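Local coordinates for uncharacterized protein (Staphylococcus aureus subsp. aureus, PDB 3H04) that is of unknown function but has an alpha/beta-hydrolase fold and is probably an esterase-like serine hydrolase, at residues 33-38 against 107-112; 77-82 against 197-202; 84-89 against 98-103; 111-114 against 118-121. All coordinates share one frame; numbering follows the deposited sequence.

In the fold
From the N terminus, strand 30-35 comes first, and contact 1 closes a long loop by joining its end to helix 105-116. Helix 75-91 lies within that loop. Contact 2 ties its first half to segment 197-202, near the end of the insertion between strands 121-125 and 212-217, so contacts 1 and 2 cross along the chain. Contact 3, between the later part of the same helix and strand 98-103, closes a short loop nested inside those of both contacts 1 and 2. Contact 4 turns the end of helix 105-116 back towards strand 121-125; it begins on the segment where contact 1 ends, sharing Leu111 and Leu112, is nested within contact 2 and follows contact 3 in series.

Contact 1: 33-38 against 107-112; sequences VYIHGG and AYLSLL
With chi1 at -49°, Ile35 carries CG1 beside its backbone N and CG2 anti to it, and this split lets the two branches reach different residues of helix 105-116. CG2 meets the CD1 methyl of Leu109 at 4.0 Å. CG1 continues to CD1, which rests against the hydroxyl of Ser110, Ile35 CD1 to Ser110 OG being 3.8 Å, and also lies 4.1 Å from Leu109 CB. The side chains of Ile35 and Leu109 cross at about a right angle. Ser110 OG is hydrogen-bonded to the carbonyl O of Gly106, which satisfies the buried hydroxyl while its flank packs on the isoleucine. In this alpha/beta-hydrolase fold the helix is the one that follows the probable nucleophile elbow, and Gly106 belongs to that GxSxG pattern. Beyond the strand, His36-Gly37-Gly38 matches the His-Gly-Gly sequence whose glycines help to form the oxyanion hole in related esterases, and may do the same here. There His36 ND1 donates to Gly37 O over 2.6 Å, a bent bond (136° at the hydrogen) that lies in the carbonyl plane but is tilted out of the imidazole plane. The His36 ring also stacks with Tyr67.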
loop_
_atom_site.group_PDB
_atom_site.type_symbol
_atom_site.label_atom_id
_atom_site.label_comp_id
_atom_site.label_asym_id
_atom_site.label_seq_id
_atom_site.Cartn_x
_atom_site.Cartn_y
_atom_site.Cartn_z
ATOM N N VAL A 33 -5.059 2.348 9.510
ATOM C CA VAL A 33 -4.006 3.133 8.878
ATOM C C VAL A 33 -3.894 2.777 7.411
ATOM O O VAL A 33 -3.465 1.676 7.065
ATOM C CB VAL A 33 -2.633 2.889 9.555
ATOM C CG1 VAL A 33 -1.550 3.803 8.900
ATOM C CG2 VAL A 33 -2.745 3.101 11.115
ATOM N N TYR A 34 -4.250 3.735 6.555
ATOM C CA TYR A 34 -4.373 3.506 5.132
ATOM C C TYR A 34 -3.115 3.950 4.383
ATOM O O TYR A 34 -2.661 5.072 4.561
ATOM C CB TYR A 34 -5.598 4.207 4.561
ATOM C CG TYR A 34 -5.613 4.175 3.053
ATOM C CD1 TYR A 34 -5.845 2.988 2.376
ATOM C CD2 TYR A 34 -5.370 5.334 2.299
ATOM C CE1 TYR A 34 -5.807 2.924 1.008
ATOM C CE2 TYR A 34 -5.352 5.285 0.937
ATOM C CZ TYR A 34 -5.591 4.071 0.281
ATOM O OH TYR A 34 -5.551 3.976 -1.094
ATOM N N ILE A 35 -2.588 3.050 3.534
ATOM C CA ILE A 35 -1.405 3.334 2.751
ATOM C C ILE A 35 -1.746 3.144 1.285
ATOM O O ILE A 35 -2.076 2.008 0.820
ATOM C CB ILE A 35 -0.210 2.463 3.193
ATOM C CG1 ILE A 35 -0.053 2.506 4.714
ATOM C CG2 ILE A 35 1.064 2.910 2.447
ATOM C CD1 ILE A 35 1.220 1.914 5.247
ATOM N N HIS A 36 -1.699 4.263 0.548
ATOM C CA HIS A 36 -2.123 4.301 -0.842
ATOM C C HIS A 36 -1.148 3.569 -1.729
ATOM O O HIS A 36 -0.023 3.348 -1.323
ATOM C CB HIS A 36 -2.208 5.759 -1.358
ATOM C CG HIS A 36 -0.875 6.451 -1.452
ATOM N ND1 HIS A 36 -0.108 6.440 -2.606
ATOM C CD2 HIS A 36 -0.209 7.228 -0.562
ATOM C CE1 HIS A 36 1.003 7.138 -2.392
ATOM N NE2 HIS A 36 0.962 7.639 -1.166
ATOM N N GLY A 37 -1.569 3.240 -2.932
ATOM C CA GLY A 37 -0.702 2.554 -3.872
ATOM C C GLY A 37 0.094 3.484 -4.789
ATOM O O GLY A 37 0.321 4.641 -4.457
ATOM N N GLY A 38 0.443 2.998 -5.965
ATOM C CA GLY A 38 1.215 3.786 -6.964
ATOM C C GLY A 38 2.626 3.328 -7.230
ATOM O O GLY A 38 3.512 4.130 -7.656
ATOM N N ALA A 107 -0.091 -2.023 0.202
ATOM C CA ALA A 107 -0.345 -3.270 0.928
ATOM C C ALA A 107 0.971 -3.932 1.294
ATOM O O ALA A 107 1.110 -4.485 2.395
ATOM C CB ALA A 107 -1.272 -4.244 0.116
ATOM N N TYR A 108 1.972 -3.840 0.414
ATOM C CA TYR A 108 3.346 -4.251 0.771
ATOM C C TYR A 108 3.861 -3.501 2.016
ATOM O O TYR A 108 4.282 -4.142 3.002
ATOM C CB TYR A 108 4.283 -3.985 -0.420
ATOM C CG TYR A 108 5.765 -4.161 -0.163
ATOM C CD1 TYR A 108 6.305 -5.383 0.182
ATOM C CD2 TYR A 108 6.617 -3.084 -0.287
ATOM C CE1 TYR A 108 7.676 -5.542 0.353
ATOM C CE2 TYR A 108 7.952 -3.229 -0.154
ATOM C CZ TYR A 108 8.487 -4.457 0.208
ATOM O OH TYR A 108 9.841 -4.576 0.347
ATOM N N LEU A 109 3.760 -2.174 2.005
ATOM C CA LEU A 109 4.142 -1.382 3.182
ATOM C C LEU A 109 3.327 -1.745 4.439
ATOM O O LEU A 109 3.871 -1.783 5.549
ATOM C CB LEU A 109 4.069 0.102 2.902
ATOM C CG LEU A 109 5.030 0.546 1.772
ATOM C CD1 LEU A 109 4.728 1.968 1.246
ATOM C CD2 LEU A 109 6.497 0.380 2.113
ATOM N N SER A 110 2.039 -2.015 4.254
ATOM C CA SER A 110 1.152 -2.415 5.352
ATOM C C SER A 110 1.555 -3.766 5.958
ATOM O O SER A 110 1.487 -3.954 7.172
ATOM C CB SER A 110 -0.292 -2.493 4.901
ATOM O OG SER A 110 -0.757 -1.244 4.485
ATOM N N LEU A 111 2.039 -4.675 5.124
ATOM C CA LEU A 111 2.517 -5.960 5.607
ATOM C C LEU A 111 3.847 -5.839 6.323
ATOM O O LEU A 111 4.063 -6.590 7.289
ATOM C CB LEU A 111 2.604 -6.974 4.483
ATOM C CG LEU A 111 1.247 -7.497 3.956
ATOM C CD1 LEU A 111 1.449 -7.953 2.487
ATOM C CD2 LEU A 111 0.699 -8.630 4.839
ATOM N N LEU A 112 4.748 -4.946 5.857
ATOM C CA LEU A 112 6.019 -4.698 6.595
ATOM C C LEU A 112 5.741 -4.185 8.025
ATOM O O LEU A 112 6.376 -4.630 9.052
ATOM C CB LEU A 112 6.935 -3.732 5.835
ATOM C CG LEU A 112 7.479 -4.225 4.468
ATOM C CD1 LEU A 112 8.424 -3.198 3.783
ATOM C CD2 LEU A 112 8.204 -5.594 4.657
#

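Contact 2: 77-82 against 197-202; sequences CIIEDV and SKYNIA
The insertion between strands 121-125 and 212-217, where alpha/beta hydrolases often carry a cap, comes down on helix 75-91 here through Ile79, Lys198 and Tyr199. Ile79 sends its CD1 methyl to the edge of the Tyr199 ring, close to the ring plane, with Ile79 CD1 3.9 Å from Tyr199 CD1 and 4.1 Å from Tyr199 CE1. Lys198 runs past the same methyl, Ile79 CD1 to Lys198 CE being 4.3 Å. One face of the phenol is occupied from its own segment: Lys198 CB sits 4.0 Å above the ring plane, over the centre. Loop 197-202 thus brings an aromatic edge and an aliphatic chain to a single isoleucine tip, which also packs on Leu112 of helix 105-116. All four torsions of Lys198 are close to 180°, and the fully extended chain carries NZ to a salt bridge with Asp76. The OD1 of that carboxylate is also hydrogen-bonded to Tyr199 OH, so one acid near the start of helix 75-91 holds both polar ends. Glu80 is a more distant opposite charge, its OE2 lying 5.5 Å from Lys198 NZ without contact. The backbone O of Tyr199 accepts a hydrogen bond from Tyr108 OH, which joins the loop to helix 105-116.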
loop_
_atom_site.group_PDB
_atom_site.type_symbol
_atom_site.label_atom_id
_atom_site.label_comp_id
_atom_site.label_asym_id
_atom_site.label_seq_id
_atom_site.Cartn_x
_atom_site.Cartn_y
_atom_site.Cartn_z
ATOM N N CYS A 77 14.305 4.963 2.689
ATOM C CA CYS A 77 13.623 6.174 3.114
ATOM C C CYS A 77 12.081 6.018 3.213
ATOM O O CYS A 77 11.496 6.521 4.160
ATOM C CB CYS A 77 14.005 7.296 2.196
ATOM S SG CYS A 77 13.368 8.919 2.668
ATOM N N ILE A 78 11.447 5.350 2.226
ATOM C CA ILE A 78 10.031 5.080 2.263
ATOM C C ILE A 78 9.639 4.335 3.560
ATOM O O ILE A 78 8.718 4.733 4.279
ATOM C CB ILE A 78 9.577 4.296 1.003
ATOM C CG1 ILE A 78 9.707 5.206 -0.249
ATOM C CG2 ILE A 78 8.092 3.690 1.229
ATOM C CD1 ILE A 78 9.187 4.572 -1.549
ATOM N N ILE A 79 10.372 3.270 3.860
ATOM C CA ILE A 79 10.107 2.456 5.029
ATOM C C ILE A 79 10.297 3.287 6.289
ATOM O O ILE A 79 9.487 3.215 7.226
ATOM C CB ILE A 79 10.973 1.203 5.033
ATOM C CG1 ILE A 79 10.533 0.315 3.834
ATOM C CG2 ILE A 79 10.863 0.444 6.381
ATOM C CD1 ILE A 79 11.442 -0.884 3.596
ATOM N N GLU A 80 11.321 4.127 6.291
ATOM C CA GLU A 80 11.534 5.015 7.444
ATOM C C GLU A 80 10.371 6.006 7.615
ATOM O O GLU A 80 9.922 6.237 8.718
ATOM C CB GLU A 80 12.881 5.766 7.349
ATOM C CG GLU A 80 14.046 4.909 7.753
ATOM C CD GLU A 80 15.413 5.574 7.579
ATOM O OE1 GLU A 80 15.480 6.816 7.315
ATOM O OE2 GLU A 80 16.419 4.817 7.722
ATOM N N ASP A 81 9.890 6.591 6.515
ATOM C CA ASP A 81 8.748 7.528 6.579
ATOM C C ASP A 81 7.478 6.828 7.055
ATOM O O ASP A 81 6.715 7.350 7.855
ATOM C CB ASP A 81 8.480 8.162 5.175
ATOM C CG ASP A 81 9.499 9.257 4.775
ATOM O OD1 ASP A 81 10.404 9.607 5.584
ATOM O OD2 ASP A 81 9.372 9.786 3.622
ATOM N N VAL A 82 7.188 5.672 6.465
ATOM C CA VAL A 82 6.013 4.895 6.815
ATOM C C VAL A 82 5.998 4.541 8.333
ATOM O O VAL A 82 5.001 4.730 9.026
ATOM C CB VAL A 82 5.945 3.616 5.910
ATOM C CG1 VAL A 82 4.959 2.603 6.486
ATOM C CG2 VAL A 82 5.590 4.032 4.436
ATOM N N SER A 197 16.299 -9.664 3.770
ATOM C CA SER A 197 15.033 -10.023 4.472
ATOM C C SER A 197 14.280 -8.812 4.976
ATOM O O SER A 197 13.071 -8.878 5.198
ATOM C CB SER A 197 15.279 -11.004 5.630
ATOM O OG SER A 197 15.981 -10.350 6.665
ATOM N N LYS A 198 14.964 -7.680 5.104
ATOM C CA LYS A 198 14.260 -6.418 5.355
ATOM C C LYS A 198 13.085 -6.173 4.396
ATOM O O LYS A 198 12.023 -5.693 4.822
ATOM C CB LYS A 198 15.229 -5.254 5.286
ATOM C CG LYS A 198 14.611 -3.941 5.690
ATOM C CD LYS A 198 15.581 -2.799 5.673
ATOM C CE LYS A 198 14.871 -1.501 6.050
ATOM N NZ LYS A 198 15.885 -0.415 6.202
ATOM N N TYR A 199 13.277 -6.484 3.118
ATOM C CA TYR A 199 12.313 -6.135 2.067
ATOM C C TYR A 199 11.446 -7.312 1.578
ATOM O O TYR A 199 10.628 -7.120 0.688
ATOM C CB TYR A 199 13.053 -5.539 0.853
ATOM C CG TYR A 199 14.163 -4.567 1.217
ATOM C CD1 TYR A 199 13.883 -3.309 1.740
ATOM C CD2 TYR A 199 15.498 -4.935 1.061
ATOM C CE1 TYR A 199 14.929 -2.412 2.054
ATOM C CE2 TYR A 199 16.550 -4.076 1.411
ATOM C CZ TYR A 199 16.254 -2.824 1.903
ATOM O OH TYR A 199 17.297 -2.008 2.249
ATOM N N ASN A 200 11.639 -8.485 2.169
ATOM C CA ASN A 200 11.063 -9.755 1.736
ATOM C C ASN A 200 10.643 -10.504 2.993
ATOM O O ASN A 200 11.513 -10.972 3.777
ATOM C CB ASN A 200 12.097 -10.533 0.941
ATOM C CG ASN A 200 12.569 -9.754 -0.221
ATOM O OD1 ASN A 200 13.651 -9.123 -0.187
ATOM N ND2 ASN A 200 11.713 -9.659 -1.232
ATOM N N ILE A 201 9.337 -10.612 3.224
ATOM C CA ILE A 201 8.866 -11.166 4.511
ATOM C C ILE A 201 9.066 -12.671 4.507
ATOM O O ILE A 201 8.472 -13.375 3.677
ATOM C CB ILE A 201 7.406 -10.778 4.817
ATOM C CG1 ILE A 201 7.246 -9.280 4.877
ATOM C CG2 ILE A 201 6.952 -11.323 6.176
ATOM C CD1 ILE A 201 5.774 -8.848 5.076
ATOM N N ALA A 202 9.927 -13.173 5.404
ATOM C CA ALA A 202 10.279 -14.590 5.440
ATOM C C ALA A 202 9.084 -15.479 5.833
ATOM O O ALA A 202 8.165 -15.012 6.503
ATOM C CB ALA A 202 11.457 -14.852 6.420
#

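Contact 3: 84-89 against 98-103; sequences ASFDAI and IFTFGR
Phe86 and Ile98 form the tight part of this contact, their side chains reaching towards each other from opposite directions. Phe86 holds its ring anti to the backbone N, chi1 -176°, which carries it off helix 75-91 towards the sheet, and two neighbouring ring carbons meet the same methyl: Phe86 CE1 and Phe86 CZ each lie 3.7 Å from Ile98 CD1. The preceding carbon joins in, Ile98 CG1 being 4.0 Å from Phe86 CE1. Thr100 is less closely engaged, with CG2 4.1 Å from Phe86 CE1. Both methyls, Ile98 CD1 and Thr100 CG2, come at the ring obliquely. The chi1 of Thr100, 57°, points its methyl at the ring and OG1 elsewhere, into a hydrogen bond with the carbonyl O of Ser110 on helix 105-116. The helix and strand are consecutive elements of the alpha/beta-hydrolase fold. Strand 98-103 runs up to the probable nucleophile elbow, of which Gly102 is already part, and it lies parallel to strand 30-35, whose Val33 touches both Phe86 and Ile98. Towards the end of the helix the packing slackens: Ile89 turns to the strand, yet its CG2 stays 4.6 Å from Ile98 CD1. Asp87 and the two alanines, Ala84 and Ala88, lie on the partly solvent-exposed side of the helix. There no apolar contact with the strand is made, and Asp87 OD1 instead forms a salt bridge with Arg117 NE.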
loop_
_atom_site.group_PDB
_atom_site.type_symbol
_atom_site.label_atom_id
_atom_site.label_comp_id
_atom_site.label_asym_id
_atom_site.label_seq_id
_atom_site.Cartn_x
_atom_site.Cartn_y
_atom_site.Cartn_z
ATOM N N ALA A 84 7.741 6.041 10.751
ATOM C CA ALA A 84 7.682 7.278 11.566
ATOM C C ALA A 84 6.219 7.747 11.614
ATOM O O ALA A 84 5.739 8.122 12.655
ATOM C CB ALA A 84 8.577 8.370 11.016
ATOM N N SER A 85 5.492 7.635 10.502
ATOM C CA SER A 85 4.096 8.050 10.479
ATOM C C SER A 85 3.258 7.044 11.263
ATOM O O SER A 85 2.447 7.427 12.127
ATOM C CB SER A 85 3.574 8.239 9.045
ATOM O OG SER A 85 4.377 9.209 8.349
ATOM N N PHE A 86 3.481 5.755 11.002
ATOM C CA PHE A 86 2.785 4.740 11.770
ATOM C C PHE A 86 2.939 4.929 13.281
ATOM O O PHE A 86 1.940 4.864 13.989
ATOM C CB PHE A 86 3.156 3.309 11.398
ATOM C CG PHE A 86 2.332 2.294 12.154
ATOM C CD1 PHE A 86 1.010 2.064 11.802
ATOM C CD2 PHE A 86 2.845 1.666 13.280
ATOM C CE1 PHE A 86 0.224 1.145 12.503
ATOM C CE2 PHE A 86 2.044 0.753 14.018
ATOM C CZ PHE A 86 0.739 0.495 13.607
ATOM N N ASP A 87 4.168 5.176 13.764
ATOM C CA ASP A 87 4.426 5.276 15.218
ATOM C C ASP A 87 3.813 6.493 15.837
ATOM O O ASP A 87 3.340 6.451 16.987
ATOM C CB ASP A 87 5.912 5.251 15.539
ATOM C CG ASP A 87 6.548 3.923 15.209
ATOM O OD1 ASP A 87 5.796 2.927 15.174
ATOM O OD2 ASP A 87 7.784 3.885 14.949
ATOM N N ALA A 88 3.813 7.576 15.089
ATOM C CA ALA A 88 3.128 8.790 15.524
ATOM C C ALA A 88 1.627 8.517 15.606
ATOM O O ALA A 88 0.978 8.926 16.541
ATOM C CB ALA A 88 3.426 9.939 14.596
ATOM N N ILE A 89 1.076 7.782 14.651
ATOM C CA ILE A 89 -0.359 7.429 14.708
ATOM C C ILE A 89 -0.663 6.445 15.819
ATOM O O ILE A 89 -1.622 6.664 16.565
ATOM C CB ILE A 89 -0.891 6.882 13.334
ATOM C CG1 ILE A 89 -0.742 7.950 12.256
ATOM C CG2 ILE A 89 -2.393 6.391 13.457
ATOM C CD1 ILE A 89 -0.448 7.356 10.788
ATOM N N ILE A 98 -5.709 -1.559 16.155
ATOM C CA ILE A 98 -5.115 -0.858 15.014
ATOM C C ILE A 98 -4.864 -1.844 13.855
ATOM O O ILE A 98 -4.422 -2.985 14.074
ATOM C CB ILE A 98 -3.860 -0.049 15.482
ATOM C CG1 ILE A 98 -3.335 0.875 14.393
ATOM C CG2 ILE A 98 -2.773 -0.962 16.037
ATOM C CD1 ILE A 98 -2.408 2.002 14.944
ATOM N N PHE A 99 -5.176 -1.386 12.637
ATOM C CA PHE A 99 -5.030 -2.149 11.421
ATOM C C PHE A 99 -4.283 -1.358 10.339
ATOM O O PHE A 99 -4.366 -0.119 10.288
ATOM C CB PHE A 99 -6.426 -2.491 10.888
ATOM C CG PHE A 99 -7.301 -3.179 11.914
ATOM C CD1 PHE A 99 -7.249 -4.541 12.058
ATOM C CD2 PHE A 99 -8.124 -2.445 12.762
ATOM C CE1 PHE A 99 -8.028 -5.182 13.009
ATOM C CE2 PHE A 99 -8.875 -3.065 13.695
ATOM C CZ PHE A 99 -8.849 -4.435 13.809
ATOM N N THR A 100 -3.636 -2.087 9.439
ATOM C CA THR A 100 -3.064 -1.479 8.225
ATOM C C THR A 100 -3.890 -1.937 7.029
ATOM O O THR A 100 -4.354 -3.090 6.956
ATOM C CB THR A 100 -1.575 -1.769 8.065
ATOM O OG1 THR A 100 -1.320 -3.196 8.060
ATOM C CG2 THR A 100 -0.769 -1.093 9.238
ATOM N N PHE A 101 -4.137 -1.006 6.127
ATOM C CA PHE A 101 -4.943 -1.228 4.939
ATOM C C PHE A 101 -4.136 -0.602 3.846
ATOM O O PHE A 101 -3.923 0.609 3.893
ATOM C CB PHE A 101 -6.318 -0.565 5.080
ATOM C CG PHE A 101 -7.103 -0.496 3.791
ATOM C CD1 PHE A 101 -6.892 -1.414 2.784
ATOM C CD2 PHE A 101 -8.041 0.509 3.595
ATOM C CE1 PHE A 101 -7.635 -1.395 1.604
ATOM C CE2 PHE A 101 -8.767 0.580 2.397
ATOM C CZ PHE A 101 -8.586 -0.378 1.411
ATOM N N GLY A 102 -3.633 -1.418 2.914
ATOM C CA GLY A 102 -2.944 -0.914 1.730
ATOM C C GLY A 102 -3.527 -1.437 0.432
ATOM O O GLY A 102 -4.211 -2.490 0.382
ATOM N N ARG A 103 -3.277 -0.688 -0.632
ATOM C CA ARG A 103 -3.608 -1.087 -1.981
ATOM C C ARG A 103 -2.331 -1.088 -2.749
ATOM O O ARG A 103 -1.566 -0.113 -2.719
ATOM C CB ARG A 103 -4.654 -0.163 -2.621
ATOM C CG ARG A 103 -5.925 -0.104 -1.758
ATOM C CD ARG A 103 -7.120 0.495 -2.389
ATOM N NE ARG A 103 -6.907 1.891 -2.814
ATOM C CZ ARG A 103 -7.745 2.598 -3.586
ATOM N NH1 ARG A 103 -8.860 2.068 -4.052
ATOM N NH2 ARG A 103 -7.465 3.859 -3.881
#

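Contact 4: 111-114 against 118-121; sequences LLIA and DIDG
Ile119 faces back onto the end of helix 105-116 and packs on Ala114 and Ile113; these three residues make up nearly all of the buried surface. Its chi1 of 73° wedges CG1 between the backbone N and the carbonyl carbon, and from there the chain runs out along Ala114. The tip makes the closest approach: Ile119 CD1 is 3.7 Å from Ala114 CB and 3.8 Å from Ala114 CA, so the methyl sits against the helix backbone as well as the small side chain. Behind it, Ile119 CG1 is 4.1 Å from Ala114 CA. The other branch goes to Ile113, where the two CG2 methyls, Ile113 CG2 and Ile119 CG2, meet at 4.2 Å and the side chains cross at about a right angle. Ile119 also packs on Phe86 of helix 75-91 and on Ile98 and Thr100 of strand 98-103. Segment 118-121 leads from helix 105-116 into strand 121-125 of the alpha/beta-hydrolase sheet, and Asp120 ties it to strand 98-103 through OD2, which accepts a hydrogen bond from Ile98 N. Between the helix end and the turn lies one water: it donates to Ala114 O, 2.9 Å away, and accepts from Ile119 N, also at 2.9 Å. Between these two segments, then, apolar packing sets the spacing, while the water satisfies Ala114 O and Ile119 N, which do not bond each other directly.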
loop_
_atom_site.group_PDB
_atom_site.type_symbol
_atom_site.label_atom_id
_atom_site.label_comp_id
_atom_site.label_asym_id
_atom_site.label_seq_id
_atom_site.Cartn_x
_atom_site.Cartn_y
_atom_site.Cartn_z
ATOM N N LEU A 111 2.039 -4.675 5.124
ATOM C CA LEU A 111 2.517 -5.960 5.607
ATOM C C LEU A 111 3.847 -5.839 6.323
ATOM O O LEU A 111 4.063 -6.590 7.289
ATOM C CB LEU A 111 2.604 -6.974 4.483
ATOM C CG LEU A 111 1.247 -7.497 3.956
ATOM C CD1 LEU A 111 1.449 -7.953 2.487
ATOM C CD2 LEU A 111 0.699 -8.630 4.839
ATOM N N LEU A 112 4.748 -4.946 5.857
ATOM C CA LEU A 112 6.019 -4.698 6.595
ATOM C C LEU A 112 5.741 -4.185 8.025
ATOM O O LEU A 112 6.376 -4.630 9.052
ATOM C CB LEU A 112 6.935 -3.732 5.835
ATOM C CG LEU A 112 7.479 -4.225 4.468
ATOM C CD1 LEU A 112 8.424 -3.198 3.783
ATOM C CD2 LEU A 112 8.204 -5.594 4.657
ATOM N N ILE A 113 4.805 -3.249 8.114
ATOM C CA ILE A 113 4.374 -2.743 9.418
ATOM C C ILE A 113 3.869 -3.928 10.283
ATOM O O ILE A 113 4.300 -4.096 11.426
ATOM C CB ILE A 113 3.257 -1.706 9.330
ATOM C CG1 ILE A 113 3.754 -0.337 8.786
ATOM C CG2 ILE A 113 2.684 -1.500 10.765
ATOM C CD1 ILE A 113 2.623 0.648 8.372
ATOM N N ALA A 114 3.004 -4.767 9.719
ATOM C CA ALA A 114 2.510 -5.954 10.416
ATOM C C ALA A 114 3.610 -6.897 10.925
ATOM O O ALA A 114 3.424 -7.533 11.948
ATOM C CB ALA A 114 1.457 -6.743 9.542
ATOM N N ASP A 118 3.294 -4.317 16.370
ATOM C CA ASP A 118 2.275 -5.215 16.843
ATOM C C ASP A 118 0.920 -4.615 16.525
ATOM O O ASP A 118 0.548 -3.599 17.100
ATOM C CB ASP A 118 2.453 -5.447 18.352
ATOM C CG ASP A 118 3.675 -6.305 18.660
ATOM O OD1 ASP A 118 3.891 -7.331 17.943
ATOM O OD2 ASP A 118 4.446 -5.922 19.580
ATOM N N ILE A 119 0.219 -5.188 15.549
ATOM C CA ILE A 119 -1.096 -4.675 15.127
ATOM C C ILE A 119 -2.128 -5.786 15.106
ATOM O O ILE A 119 -1.781 -6.951 15.222
ATOM C CB ILE A 119 -1.020 -3.964 13.741
ATOM C CG1 ILE A 119 -0.854 -4.941 12.596
ATOM C CG2 ILE A 119 0.114 -2.873 13.760
ATOM C CD1 ILE A 119 -0.738 -4.273 11.251
ATOM N N ASP A 120 -3.392 -5.442 14.889
ATOM C CA ASP A 120 -4.489 -6.431 15.031
ATOM C C ASP A 120 -4.964 -7.098 13.748
ATOM O O ASP A 120 -5.697 -8.091 13.774
ATOM C CB ASP A 120 -5.639 -5.753 15.750
ATOM C CG ASP A 120 -5.189 -5.220 17.081
ATOM O OD1 ASP A 120 -5.077 -6.043 17.976
ATOM O OD2 ASP A 120 -4.845 -4.024 17.213
ATOM N N GLY A 121 -4.523 -6.570 12.619
ATOM C CA GLY A 121 -4.878 -7.145 11.330
ATOM C C GLY A 121 -4.390 -6.323 10.169
ATOM O O GLY A 121 -4.015 -5.168 10.335
HETATM O O HOH W 1 1.553 -7.318 14.093
#